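3,6-diketocamphane 1,6-monooxygenase (Pseudomonas putida, PDB 5AEC) oxidises (1S,4S)-bornane-2,5-dione to (1S,4S)-5-oxo-1,2-campholide with FMNH2 and O2, a Baeyer-Villiger step that lets the bacterium grow on (-)-camphor. Local coordinates at residues 34-39 and 365-370; 47-52 and 110-115; 211-216 and 235-240. All coordinates share one frame; numbering follows the deposited sequence. Where two conformers were deposited one is given.

Contact 1: residues 34-39 and 365-370; sequences DSVGID and ISKEVA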
loop_
_atom_site.group_PDB
_atom_site.type_symbol
_atom_site.label_atom_id
_atom_site.label_comp_id
_atom_site.label_asym_id
_atom_site.label_seq_id
_atom_site.Cartn_x
_atom_site.Cartn_y
_atom_site.Cartn_z
ATOM N N ASP A 34 15.926 -6.883 -11.462
ATOM C CA ASP A 34 15.786 -8.324 -11.183
ATOM C C ASP A 34 16.385 -9.144 -12.353
ATOM O O ASP A 34 17.148 -10.071 -12.121
ATOM C CB ASP A 34 14.335 -8.676 -10.999
ATOM C CG ASP A 34 14.107 -10.147 -10.650
ATOM O OD1 ASP A 34 14.661 -10.641 -9.667
ATOM O OD2 ASP A 34 13.286 -10.797 -11.325
ATOM N N SER A 35 16.064 -8.769 -13.591
ATOM C CA SER A 35 16.532 -9.511 -14.782
ATOM C C SER A 35 18.053 -9.532 -14.950
ATOM O O SER A 35 18.566 -10.450 -15.552
ATOM C CB SER A 35 15.894 -8.962 -16.065
ATOM O OG SER A 35 16.446 -7.724 -16.418
ATOM N N VAL A 36 18.768 -8.520 -14.458
ATOM C CA VAL A 36 20.238 -8.454 -14.568
ATOM C C VAL A 36 20.994 -8.779 -13.293
ATOM O O VAL A 36 22.177 -8.459 -13.162
ATOM C CB VAL A 36 20.723 -7.104 -15.175
ATOM C CG1 VAL A 36 20.061 -6.874 -16.517
ATOM C CG2 VAL A 36 20.500 -5.912 -14.238
ATOM N N GLY A 37 20.301 -9.415 -12.350
ATOM C CA GLY A 37 20.900 -9.930 -11.141
ATOM C C GLY A 37 21.191 -8.907 -10.068
ATOM O O GLY A 37 22.018 -9.159 -9.202
ATOM N N ILE A 38 20.517 -7.757 -10.090
ATOM C CA ILE A 38 20.657 -6.795 -8.987
ATOM C C ILE A 38 19.970 -7.417 -7.751
ATOM O O ILE A 38 18.868 -7.989 -7.846
ATOM C CB ILE A 38 20.132 -5.411 -9.400
ATOM C CG1 ILE A 38 21.134 -4.813 -10.383
ATOM C CG2 ILE A 38 19.901 -4.484 -8.207
ATOM C CD1 ILE A 38 20.748 -3.501 -11.023
ATOM N N ASP A 39 20.623 -7.294 -6.613
ATOM C CA ASP A 39 20.245 -8.070 -5.407
ATOM C C ASP A 39 19.096 -7.431 -4.614
ATOM O O ASP A 39 18.256 -8.136 -4.049
ATOM C CB ASP A 39 21.469 -8.249 -4.511
ATOM C CG ASP A 39 21.158 -9.076 -3.255
ATOM O OD1 ASP A 39 20.807 -10.244 -3.429
ATOM O OD2 ASP A 39 21.245 -8.542 -2.124
ATOM N N ILE A 365 27.219 -2.714 -14.637
ATOM C CA ILE A 365 27.613 -2.651 -13.242
ATOM C C ILE A 365 27.403 -4.013 -12.605
ATOM O O ILE A 365 28.303 -4.537 -11.942
ATOM C CB ILE A 365 26.844 -1.577 -12.445
ATOM C CG1 ILE A 365 27.220 -0.178 -12.953
ATOM C CG2 ILE A 365 27.166 -1.668 -10.943
ATOM C CD1 ILE A 365 26.134 0.869 -12.764
ATOM N N SER A 366 26.230 -4.569 -12.827
ATOM C CA SER A 366 25.845 -5.796 -12.170
ATOM C C SER A 366 26.594 -7.049 -12.650
ATOM O O SER A 366 26.953 -7.901 -11.809
ATOM C CB SER A 366 24.352 -6.031 -12.309
ATOM O OG SER A 366 23.997 -7.248 -11.648
ATOM N N LYS A 367 26.823 -7.147 -13.969
ATOM C CA LYS A 367 27.442 -8.333 -14.579
ATOM C C LYS A 367 28.969 -8.218 -14.759
ATOM O O LYS A 367 29.677 -9.200 -14.585
ATOM C CB LYS A 367 26.773 -8.649 -15.929
ATOM C CG LYS A 367 25.290 -9.022 -15.766
ATOM C CD LYS A 367 24.727 -9.874 -16.892
ATOM C CE LYS A 367 23.218 -9.725 -17.001
ATOM N NZ LYS A 367 22.642 -10.511 -18.117
ATOM N N GLU A 368 29.472 -7.031 -15.098
ATOM C CA GLU A 368 30.893 -6.859 -15.431
ATOM C C GLU A 368 31.732 -6.239 -14.316
ATOM O O GLU A 368 32.909 -6.530 -14.220
ATOM C CB GLU A 368 31.051 -6.067 -16.749
ATOM C CG GLU A 368 30.447 -6.793 -17.955
ATOM C CD GLU A 368 30.843 -6.267 -19.336
ATOM O OE1 GLU A 368 31.711 -5.378 -19.421
ATOM O OE2 GLU A 368 30.275 -6.761 -20.354
ATOM N N VAL A 369 31.149 -5.370 -13.483
ATOM C CA VAL A 369 31.920 -4.644 -12.456
ATOM C C VAL A 369 31.922 -5.356 -11.116
ATOM O O VAL A 369 32.983 -5.734 -10.596
ATOM C CB VAL A 369 31.405 -3.210 -12.232
ATOM C CG1 VAL A 369 32.183 -2.517 -11.113
ATOM C CG2 VAL A 369 31.467 -2.405 -13.515
ATOM N N ALA A 370 30.725 -5.576 -10.586
ATOM C CA ALA A 370 30.546 -6.087 -9.230
ATOM C C ALA A 370 31.219 -7.425 -8.941
ATOM O O ALA A 370 31.833 -7.585 -7.877
ATOM C CB ALA A 370 29.070 -6.182 -8.884
#

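Contact 2: residues 47-52 and 110-115; sequences ASQIWE and GAYPQA. With PIN (piperazine-N,N'-bis(2-ethanesulfonic acid)), chain C; SO4 (sulfate ion), chain I.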
loop_
_atom_site.group_PDB
_atom_site.type_symbol
_atom_site.label_atom_id
_atom_site.label_comp_id
_atom_site.label_asym_id
_atom_site.label_seq_id
_atom_site.Cartn_x
_atom_site.Cartn_y
_atom_site.Cartn_z
ATOM N N ALA A 47 6.232 12.431 1.604
ATOM C CA ALA A 47 4.886 12.988 1.388
ATOM C C ALA A 47 4.926 14.450 0.920
ATOM O O ALA A 47 3.929 14.936 0.412
ATOM C CB ALA A 47 4.089 12.904 2.678
ATOM N N SER A 48 6.050 15.137 1.103
ATOM C CA SER A 48 6.118 16.602 0.844
ATOM C C SER A 48 6.992 17.023 -0.317
ATOM O O SER A 48 7.008 18.212 -0.645
ATOM C CB SER A 48 6.569 17.369 2.096
ATOM O OG SER A 48 7.920 17.097 2.445
ATOM N N GLN A 49 7.694 16.076 -0.959
ATOM C CA GLN A 49 8.741 16.432 -1.915
ATOM C C GLN A 49 8.340 16.231 -3.376
ATOM O O GLN A 49 7.597 15.303 -3.698
ATOM C CB GLN A 49 9.994 15.609 -1.629
ATOM C CG GLN A 49 10.679 15.945 -0.309
ATOM C CD GLN A 49 11.336 17.303 -0.376
ATOM O OE1 GLN A 49 10.826 18.284 0.155
ATOM N NE2 GLN A 49 12.465 17.367 -1.051
ATOM N N ILE A 50 8.913 17.035 -4.260
ATOM C CA ILE A 50 8.603 16.980 -5.695
ATOM C C ILE A 50 9.415 15.905 -6.407
ATOM O O ILE A 50 8.850 15.071 -7.110
ATOM C CB ILE A 50 8.877 18.334 -6.374
ATOM C CG1 ILE A 50 8.010 19.420 -5.738
ATOM C CG2 ILE A 50 8.561 18.263 -7.856
ATOM C CD1 ILE A 50 6.540 19.193 -5.960
ATOM N N TRP A 51 10.739 15.954 -6.248
ATOM C CA TRP A 51 11.633 15.009 -6.933
ATOM C C TRP A 51 11.520 13.618 -6.312
ATOM O O TRP A 51 11.626 12.608 -7.006
ATOM C CB TRP A 51 13.114 15.447 -6.904
ATOM C CG TRP A 51 13.491 16.591 -7.805
ATOM C CD1 TRP A 51 13.332 17.937 -7.545
ATOM C CD2 TRP A 51 14.119 16.504 -9.092
ATOM N NE1 TRP A 51 13.815 18.677 -8.601
ATOM C CE2 TRP A 51 14.301 17.828 -9.561
ATOM C CE3 TRP A 51 14.538 15.438 -9.902
ATOM C CZ2 TRP A 51 14.881 18.115 -10.800
ATOM C CZ3 TRP A 51 15.122 15.738 -11.147
ATOM C CH2 TRP A 51 15.306 17.069 -11.559
ATOM N N GLU A 52 11.351 13.579 -5.005
ATOM C CA GLU A 52 11.249 12.298 -4.288
ATOM C C GLU A 52 9.772 12.096 -4.025
ATOM O O GLU A 52 9.277 12.418 -2.971
ATOM C CB GLU A 52 12.106 12.340 -3.010
ATOM C CG GLU A 52 13.565 12.777 -3.162
ATOM C CD GLU A 52 13.815 14.289 -2.993
ATOM O OE1 GLU A 52 12.878 15.089 -3.174
ATOM O OE2 GLU A 52 14.967 14.680 -2.688
ATOM N N GLY A 110 12.248 10.679 9.573
ATOM C CA GLY A 110 11.803 11.618 8.569
ATOM C C GLY A 110 12.511 12.948 8.752
ATOM O O GLY A 110 12.468 13.537 9.844
ATOM N N ALA A 111 13.164 13.396 7.692
ATOM C CA ALA A 111 14.038 14.594 7.712
ATOM C C ALA A 111 13.409 15.859 7.105
ATOM O O ALA A 111 14.117 16.843 6.929
ATOM C CB ALA A 111 15.342 14.288 6.976
ATOM N N TYR A 112 12.099 15.837 6.818
ATOM C CA TYR A 112 11.399 16.921 6.156
ATOM C C TYR A 112 10.313 17.436 7.104
ATOM O O TYR A 112 9.270 16.802 7.266
ATOM C CB TYR A 112 10.813 16.432 4.832
ATOM C CG TYR A 112 11.895 16.115 3.860
ATOM C CD1 TYR A 112 12.436 17.110 3.062
ATOM C CD2 TYR A 112 12.471 14.846 3.801
ATOM C CE1 TYR A 112 13.458 16.820 2.155
ATOM C CE2 TYR A 112 13.522 14.563 2.918
ATOM C CZ TYR A 112 14.020 15.574 2.116
ATOM O OH TYR A 112 15.064 15.326 1.252
ATOM N N PRO A 113 10.576 18.577 7.780
ATOM C CA PRO A 113 9.582 19.106 8.717
ATOM C C PRO A 113 8.193 19.349 8.131
ATOM O O PRO A 113 7.216 19.204 8.855
ATOM C CB PRO A 113 10.232 20.422 9.217
ATOM C CG PRO A 113 11.671 20.165 9.114
ATOM C CD PRO A 113 11.848 19.325 7.871
ATOM N N GLN A 114 8.084 19.708 6.844
ATOM C CA GLN A 114 6.779 19.914 6.221
ATOM C C GLN A 114 5.926 18.648 6.301
ATOM O O GLN A 114 4.730 18.705 6.578
ATOM C CB GLN A 114 6.922 20.344 4.749
ATOM C CG GLN A 114 7.517 21.730 4.571
ATOM C CD GLN A 114 7.529 22.184 3.124
ATOM O OE1 GLN A 114 8.137 21.546 2.264
ATOM N NE2 GLN A 114 6.832 23.271 2.842
ATOM N N ALA A 115 6.553 17.492 6.047
ATOM C CA ALA A 115 5.864 16.236 6.120
ATOM C C ALA A 115 5.574 15.879 7.604
ATOM O O ALA A 115 4.513 15.373 7.899
ATOM C CB ALA A 115 6.672 15.133 5.453
HETATM C C1 PIN C . 15.037 19.770 5.040
HETATM C C2 PIN C . 16.372 19.679 4.282
HETATM N N1 PIN C . 17.224 18.496 4.516
HETATM C C3 PIN C . 18.454 18.691 3.721
HETATM C C4 PIN C . 16.547 17.251 4.116
HETATM C "C1'" PIN C . 19.194 13.799 3.593
HETATM C "C2'" PIN C . 19.606 15.187 3.073
HETATM N "N1'" PIN C . 18.660 16.318 3.276
HETATM C "C3'" PIN C . 17.495 16.065 4.150
HETATM C "C4'" PIN C . 19.378 17.489 3.810
HETATM S S1 PIN C . 14.075 20.852 4.193
HETATM S "S1'" PIN C . 20.545 12.908 3.964
HETATM O O1 PIN C . 13.749 20.309 2.901
HETATM O O2 PIN C . 14.810 22.071 4.018
HETATM O O3 PIN C . 12.653 21.230 4.898
HETATM O "O1'" PIN C . 21.200 13.531 5.085
HETATM O "O2'" PIN C . 21.405 12.888 2.811
HETATM O "O3'" PIN C . 20.147 11.368 4.375
HETATM S S SO4 I . 15.649 9.810 8.832
HETATM O O1 SO4 I . 15.671 9.163 10.167
HETATM O O2 SO4 I . 14.432 9.564 8.024
HETATM O O3 SO4 I . 15.837 11.254 9.067
HETATM O O4 SO4 I . 16.741 9.210 8.051
#

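Contact 3: residues 211-216 and 235-240; sequences RLAGER and EVYSEA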
loop_
_atom_site.group_PDB
_atom_site.type_symbol
_atom_site.label_atom_id
_atom_site.label_comp_id
_atom_site.label_asym_id
_atom_site.label_seq_id
_atom_site.Cartn_x
_atom_site.Cartn_y
_atom_site.Cartn_z
ATOM N N ARG A 211 25.255 4.184 15.139
ATOM C CA ARG A 211 25.382 3.668 16.510
ATOM C C ARG A 211 24.179 2.807 16.862
ATOM O O ARG A 211 24.341 1.685 17.344
ATOM C CB ARG A 211 25.539 4.804 17.531
ATOM C CG ARG A 211 26.051 4.322 18.888
ATOM C CD ARG A 211 26.393 5.456 19.844
ATOM N NE ARG A 211 27.645 6.143 19.485
ATOM C CZ ARG A 211 27.732 7.409 19.075
ATOM N NH1 ARG A 211 26.644 8.161 18.967
ATOM N NH2 ARG A 211 28.913 7.927 18.774
ATOM N N LEU A 212 22.974 3.337 16.617
ATOM C CA LEU A 212 21.741 2.587 16.824
ATOM C C LEU A 212 21.785 1.261 16.095
ATOM O O LEU A 212 21.443 0.215 16.645
ATOM C CB LEU A 212 20.523 3.398 16.346
ATOM C CG LEU A 212 19.145 2.702 16.424
ATOM C CD1 LEU A 212 18.843 2.283 17.850
ATOM C CD2 LEU A 212 18.038 3.606 15.894
ATOM N N ALA A 213 22.204 1.324 14.838
ATOM C CA ALA A 213 22.273 0.157 14.000
ATOM C C ALA A 213 23.190 -0.888 14.585
ATOM O O ALA A 213 22.816 -2.053 14.653
ATOM C CB ALA A 213 22.724 0.533 12.605
ATOM N N GLY A 214 24.373 -0.464 15.014
ATOM C CA GLY A 214 25.316 -1.366 15.664
ATOM C C GLY A 214 24.741 -1.987 16.935
ATOM O O GLY A 214 24.738 -3.204 17.077
ATOM N N GLU A 215 24.198 -1.142 17.815
ATOM C CA GLU A 215 23.568 -1.588 19.081
ATOM C C GLU A 215 22.515 -2.666 18.867
ATOM O O GLU A 215 22.458 -3.624 19.627
ATOM C CB GLU A 215 22.911 -0.401 19.809
ATOM C CG GLU A 215 23.887 0.593 20.431
ATOM C CD GLU A 215 23.275 1.938 20.813
ATOM O OE1 GLU A 215 22.067 2.177 20.580
ATOM O OE2 GLU A 215 24.017 2.769 21.372
ATOM N N ARG A 216 21.708 -2.521 17.809
ATOM C CA ARG A 216 20.561 -3.407 17.569
ATOM C C ARG A 216 20.784 -4.416 16.452
ATOM O O ARG A 216 19.878 -5.169 16.104
ATOM C CB ARG A 216 19.308 -2.570 17.309
ATOM C CG ARG A 216 19.041 -1.583 18.425
ATOM C CD ARG A 216 17.574 -1.201 18.536
ATOM N NE ARG A 216 17.379 -0.169 19.561
ATOM C CZ ARG A 216 16.208 0.259 20.028
ATOM N NH1 ARG A 216 15.060 -0.254 19.581
ATOM N NH2 ARG A 216 16.182 1.223 20.955
ATOM N N GLU A 235 33.336 2.336 11.796
ATOM C CA GLU A 235 33.955 2.380 13.110
ATOM C C GLU A 235 32.869 2.495 14.194
ATOM O O GLU A 235 32.812 1.735 15.108
ATOM C CB GLU A 235 34.868 3.597 13.190
ATOM C CG GLU A 235 35.822 3.549 14.362
ATOM C CD GLU A 235 36.761 4.719 14.453
ATOM O OE1 GLU A 235 36.395 5.849 14.176
ATOM O OE2 GLU A 235 37.898 4.470 14.839
ATOM N N VAL A 236 32.003 3.468 14.051
ATOM C CA VAL A 236 30.909 3.644 14.996
ATOM C C VAL A 236 30.027 2.384 15.039
ATOM O O VAL A 236 29.703 1.879 16.116
ATOM C CB VAL A 236 30.067 4.890 14.655
ATOM C CG1 VAL A 236 28.793 4.961 15.496
ATOM C CG2 VAL A 236 30.889 6.150 14.863
ATOM N N TYR A 237 29.650 1.883 13.865
ATOM C CA TYR A 237 28.776 0.727 13.777
ATOM C C TYR A 237 29.381 -0.491 14.490
ATOM O O TYR A 237 28.748 -1.058 15.374
ATOM C CB TYR A 237 28.449 0.394 12.304
ATOM C CG TYR A 237 27.600 -0.849 12.141
ATOM C CD1 TYR A 237 26.205 -0.781 12.218
ATOM C CD2 TYR A 237 28.192 -2.103 11.894
ATOM C CE1 TYR A 237 25.438 -1.913 12.071
ATOM C CE2 TYR A 237 27.426 -3.245 11.747
ATOM C CZ TYR A 237 26.049 -3.144 11.827
ATOM O OH TYR A 237 25.287 -4.275 11.700
ATOM N N SER A 238 30.588 -0.897 14.087
ATOM C CA SER A 238 31.217 -2.119 14.621
ATOM C C SER A 238 31.514 -2.010 16.128
ATOM O O SER A 238 31.317 -2.982 16.857
ATOM C CB SER A 238 32.482 -2.481 13.853
ATOM O OG SER A 238 33.306 -1.349 13.734
ATOM N N GLU A 239 31.920 -0.829 16.595
ATOM C CA GLU A 239 32.179 -0.634 18.014
ATOM C C GLU A 239 30.892 -0.823 18.828
ATOM O O GLU A 239 30.885 -1.509 19.855
ATOM C CB GLU A 239 32.852 0.724 18.241
ATOM C CG GLU A 239 34.327 0.701 17.803
ATOM C CD GLU A 239 35.079 2.017 18.026
ATOM O OE1 GLU A 239 34.479 2.958 18.577
ATOM O OE2 GLU A 239 36.272 2.133 17.646
ATOM N N ALA A 240 29.800 -0.243 18.339
ATOM C CA ALA A 240 28.490 -0.446 18.941
ATOM C C ALA A 240 28.059 -1.918 18.872
ATOM O O ALA A 240 27.578 -2.476 19.861
ATOM C CB ALA A 240 27.447 0.475 18.301
#

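Contact 1: residues 34-39 and 365-370
Ser366 and Val36 meet where the first and last large helices of the TIM barrel lie side by side, at the Schellman motif that ends helix 19-35. The one hydrogen bond across the contact runs from Ser366 OG to Val36 O, 2.7 Å long. It reaches the oxygen with a C=O...donor angle of 147°. The donor is tilted 25° from the carbonyl plane. Ser366 makes this bond with OG trans to its own backbone N (chi1 -180°), which carries the hydroxyl off helix 355-369 and over the turn. Beside the bond, Ser366 CB lies 3.9 Å from Ile38 CG1, so the methylene packs on the isoleucine while the hydroxyl serves the carbonyl. In one of its two modelled conformers Lys367 runs its chain alongside, CE reaching 4.1 Å from Val36 CB; its ammonium group is paired with Glu363 on its own helix.

One step further out, Gly37 takes the positive phi of the C-prime residue, and Ile38 N returns to Ala33 O. This turn leads the chain toward strand 40-43, with Ile38 also packed on Thr5 of strand 4-9, as is Ile365 of helix 355-369. The end of helix 19-35 is held from its other flank by Asp34: OD2 accepts Lys69 N, and OD1 accepts both Asn70 N and Ile71 N.

Contact 2: residues 47-52 and 110-115
The flavin-side loops of the barrel meet here: Gln49, in the loop that follows strand 40-43, packs against the ring of Tyr112, at the N-cap position of helix 113-118. Gln49 CG makes a CH-pi contact over the ring face, 4.0 Å from the ring centroid and 18° off its normal. The bend at chi2 (-71°) puts CG over the face and sets the amide alongside the CD1-CE1 rim, its plane 28° from the ring's. There Gln49 CD comes to 3.3 Å from Tyr112 CE1.

The opposite ring face carries a bound PIPES molecule, whose C4 is 3.6 Å from Tyr112 CZ; the ring is thus sandwiched between protein and ligand. Gln49 NE2 also donates to Glu52 OE1 (3.1 Å), arriving from above the carboxylate plane, and this bond restrains the rotation of the amide. The Glu52 side chain is about 4 Å from that of the FMN-binding His10, which places the Gln49-Glu52 pair close to the FMN site.

At the other end of the contact Ser48 leans on the start of the helix, OG 3.8 Å from both Tyr112 CB and Ala115 CB. A sulfate, probably from the crystallisation liquor, accepts a hydrogen bond from Gly110 N.

Helix 276-291 borders the same loop through Tyr284, which touches Gln49, stacks on Trp51 and hydrogen-bonds Glu52 OE2 through its OH. Leu185 of the second subunit packs on Ser48 and Gln114, and Gln182 of that subunit bonds Trp51 NE1. The contact thus joins the segments of chain that follow strands 40-43 and 105-108, with helix 276-291 and the second subunit packed against it.

Contact 3: residues 211-216 and 235-240
Tyr237 brings CD1 and CE1 obliquely against the backbone of Ala213 and Gly214, where two successive helices of the barrel run in the same direction, 28° apart, their segment axes 7.1 Å from each other. From CB, the side chain sets off with CG trans to the backbone N (chi1 177°), a torsion that swings the ring toward helix 208-216. CD1 then comes within 3.4 Å of Gly214 N. The next atom, CE1, passes by Ala213 C and also touches Ala213 CB at 3.7 Å, this methyl sitting at the ring edge in its plane. At the tip, OH is hydrogen-bonded to Phe218 O, just beyond the end of that helix, so the phenol spans from one helix to the turn following the other and its polar end is satisfied.

Gly214, with no side chain, lets the backbones come close: its CA is 4.5 Å from Tyr237 CA. It also makes a CA-H...O contact of 3.5 Å with Tyr237 O. Ala240 CB fits into the same groove, 3.5 Å from Arg211 O. One turn earlier, Val236 CG1 rests on the start of the segment, 3.6 Å from Arg211 N. Arg211 CB and CG run along Val236 CG1 and Ala240 CB, with Val236 CG1 over one face of the guanidinium. No hydrogen bond of the conventional kind crosses the pair.

The Val236 side chain is about 4 Å from that of Asn206, an FMN-binding residue in the loop before helix 208-216. Strand 198-202, helix 208-216 and strand 219-223 form a beta-alpha-beta unit with its strands paired in parallel; helix 227-243 follows, and on the far side Arg216 touches Arg144 and Leu147 of helix 139-155.

How the contacts relate
The three contacts sit around one TIM barrel, their centres 27 to 31 Å apart, and none touches another. Contact 1 joins the first and last helices; its segments bracket almost the whole chain, beside the place where strand 343-347 pairs with strand 4-9 to close the barrel, and contacts 2 and 3 follow one another in between. Strand 40-43 links contacts 1 and 2: residues 34-39 lead into it and 47-52 come after it. Strand 105-108, which runs into contact 2, pairs with strand 198-202, which runs toward contact 3. Contacts 2 and 3 lie close to FMN-binding residues, whereas contact 1 lies away from them, on the opposite side of the chain's centre from contact 2.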